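Local coordinates for ATPase BagA (Mycobacterium tuberculosis H37Rv, PDB 6BS3), which hydrolyses ATP as one subunit of the heterodimeric BagAB complex, an activity required for resistance to nitric oxide and to high glycerol, at residues Val12-Arg17 against Val310-Glu314. Sequence-based numbering, arbitrary orientation.
Sequences VGWPSR and VPRLE
Residues 12-17 form an irregular loop leading to strand 23-28, with W14 (-143/85) and P15 (-60/152) extended while G13 turns at -88/-14, and their backbone passes closest to residues 310-314 where the CA atoms of G13 and R312 stand 4.6 Å apart. The two segments bury 277 Å² between them, counting both sides. V310 packs on V237. P311 (-59/146, C-gamma endo) points its CB toward the other segment: that atom lies 3.4 Å from V12 O and 3.4 Å from G13 O, while its CG meets P15 CD at 3.6 Å, proline ring against proline ring. R312 opens the strand at -126/131; its CA-to-CB bond points away, and its NH1 forms a salt bridge with D306 OD1. One water links the segments, donating to V12 O at 2.9 Å and accepting from R312 N at 2.9 Å. R312 O comes within 3.3 Å of G13 CA, and a modelled CB on G13 would clash with this oxygen and with L313 CD2, so the close approach depends on the missing side chain. L313 (-114/152), with chi1 m and chi2 t, sets CG 3.4 Å from G13 O and CD1 3.8 Å from CE3 of W14; its side chain is about 12 Å from bound ADP. The indole (chi1 t, chi2 -101°) also hydrogen-bonds through NE1 to R340 O. E314 continues the strand, its N hydrogen-bonded to Q337 OE1. Strand 312-316 runs parallel to 234-242, where L313 makes backbone hydrogen bonds with V237 and V239, and G13 O hydrogen-bonds with S236 OG. The N-terminal segment thus packs at strand 312-316, outermost on its side within this chain, in the largely parallel sheet of a P-loop ArsA/Get3-type ATPase.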
loop_
_atom_site.group_PDB
_atom_site.type_symbol
_atom_site.label_atom_id
_atom_site.label_comp_id
_atom_site.label_asym_id
_atom_site.label_seq_id
_atom_site.Cartn_x
_atom_site.Cartn_y
_atom_site.Cartn_z
ATOM N N VAL A 12 -10.370 4.490 -27.459
ATOM C CA VAL A 12 -8.910 4.224 -27.458
ATOM C C VAL A 12 -8.312 4.452 -26.052
ATOM O O VAL A 12 -8.770 5.339 -25.332
ATOM C CB VAL A 12 -8.090 5.000 -28.535
ATOM C CG1 VAL A 12 -8.284 4.410 -29.926
ATOM C CG2 VAL A 12 -8.377 6.503 -28.510
ATOM N N GLY A 13 -7.308 3.654 -25.696
ATOM C CA GLY A 13 -6.634 3.751 -24.408
ATOM C C GLY A 13 -5.480 4.733 -24.420
ATOM O O GLY A 13 -4.992 5.135 -23.365
ATOM N N TRP A 14 -5.059 5.149 -25.614
ATOM C CA TRP A 14 -3.956 6.077 -25.795
ATOM C C TRP A 14 -4.238 7.031 -26.957
ATOM O O TRP A 14 -3.754 6.804 -28.061
ATOM C CB TRP A 14 -2.628 5.313 -25.992
ATOM C CG TRP A 14 -1.367 6.115 -25.767
ATOM C CD1 TRP A 14 -0.557 6.659 -26.725
ATOM C CD2 TRP A 14 -0.710 6.344 -24.510
ATOM N NE1 TRP A 14 0.569 7.196 -26.145
ATOM C CE2 TRP A 14 0.503 7.018 -24.788
ATOM C CE3 TRP A 14 -1.015 6.015 -23.168
ATOM C CZ2 TRP A 14 1.408 7.390 -23.775
ATOM C CZ3 TRP A 14 -0.121 6.392 -22.168
ATOM C CH2 TRP A 14 1.089 7.040 -22.480
ATOM N N PRO A 15 -4.955 8.154 -26.723
ATOM C CA PRO A 15 -5.136 9.141 -27.801
ATOM C C PRO A 15 -3.781 9.681 -28.281
ATOM O O PRO A 15 -2.810 9.701 -27.511
ATOM C CB PRO A 15 -5.974 10.240 -27.126
ATOM C CG PRO A 15 -6.622 9.585 -25.958
ATOM C CD PRO A 15 -5.585 8.621 -25.472
ATOM N N SER A 16 -3.710 10.096 -29.553
ATOM C CA SER A 16 -2.491 10.622 -30.208
ATOM C C SER A 16 -1.742 11.714 -29.441
ATOM O O SER A 16 -0.513 11.729 -29.467
ATOM C CB SER A 16 -2.811 11.120 -31.610
ATOM O OG SER A 16 -2.892 10.007 -32.478
ATOM N N ARG A 17 -2.481 12.629 -28.787
ATOM C CA ARG A 17 -1.961 13.741 -27.978
ATOM C C ARG A 17 -0.942 13.272 -26.919
ATOM O O ARG A 17 0.050 13.957 -26.678
ATOM C CB ARG A 17 -3.116 14.547 -27.338
ATOM C CG ARG A 17 -3.940 13.795 -26.286
ATOM C CD ARG A 17 -4.925 14.713 -25.585
ATOM N NE ARG A 17 -6.132 14.006 -25.158
ATOM C CZ ARG A 17 -6.280 13.411 -23.976
ATOM N NH1 ARG A 17 -5.289 13.415 -23.094
ATOM N NH2 ARG A 17 -7.420 12.800 -23.672
ATOM N N VAL A 310 -12.159 9.545 -19.661
ATOM C CA VAL A 310 -10.721 9.383 -19.593
ATOM C C VAL A 310 -10.343 8.073 -20.292
ATOM O O VAL A 310 -10.980 7.049 -20.020
ATOM C CB VAL A 310 -10.281 9.401 -18.086
ATOM C CG1 VAL A 310 -8.893 8.816 -17.878
ATOM C CG2 VAL A 310 -10.354 10.813 -17.501
ATOM N N PRO A 311 -9.288 8.060 -21.150
ATOM C CA PRO A 311 -8.872 6.784 -21.769
ATOM C C PRO A 311 -8.475 5.721 -20.744
ATOM O O PRO A 311 -7.934 6.014 -19.672
ATOM C CB PRO A 311 -7.692 7.162 -22.675
ATOM C CG PRO A 311 -7.356 8.545 -22.349
ATOM C CD PRO A 311 -8.429 9.187 -21.561
ATOM N N ARG A 312 -8.758 4.483 -21.085
ATOM C CA ARG A 312 -8.501 3.346 -20.236
ATOM C C ARG A 312 -7.686 2.279 -20.927
ATOM O O ARG A 312 -8.009 1.861 -22.042
ATOM C CB ARG A 312 -9.839 2.785 -19.716
ATOM C CG ARG A 312 -10.206 3.340 -18.344
ATOM C CD ARG A 312 -11.686 3.275 -18.067
ATOM N NE ARG A 312 -12.114 1.917 -17.742
ATOM C CZ ARG A 312 -13.373 1.574 -17.516
ATOM N NH1 ARG A 312 -14.337 2.485 -17.573
ATOM N NH2 ARG A 312 -13.681 0.320 -17.220
ATOM N N LEU A 313 -6.640 1.832 -20.243
ATOM C CA LEU A 313 -5.718 0.778 -20.658
ATOM C C LEU A 313 -5.906 -0.398 -19.686
ATOM O O LEU A 313 -6.310 -0.186 -18.542
ATOM C CB LEU A 313 -4.230 1.280 -20.627
ATOM C CG LEU A 313 -3.847 2.390 -21.647
ATOM C CD1 LEU A 313 -2.555 3.082 -21.265
ATOM C CD2 LEU A 313 -3.735 1.830 -23.065
ATOM N N GLU A 314 -5.638 -1.631 -20.161
ATOM C CA GLU A 314 -5.783 -2.873 -19.400
ATOM C C GLU A 314 -4.550 -3.734 -19.573
ATOM O O GLU A 314 -4.139 -4.006 -20.698
ATOM C CB GLU A 314 -6.997 -3.707 -19.867
ATOM C CG GLU A 314 -8.365 -3.041 -19.784
ATOM C CD GLU A 314 -8.623 -1.976 -20.828
ATOM O OE1 GLU A 314 -8.081 -2.091 -21.951
ATOM O OE2 GLU A 314 -9.352 -1.009 -20.511
HETATM O O HOH W 1 -10.568 4.150 -23.383
#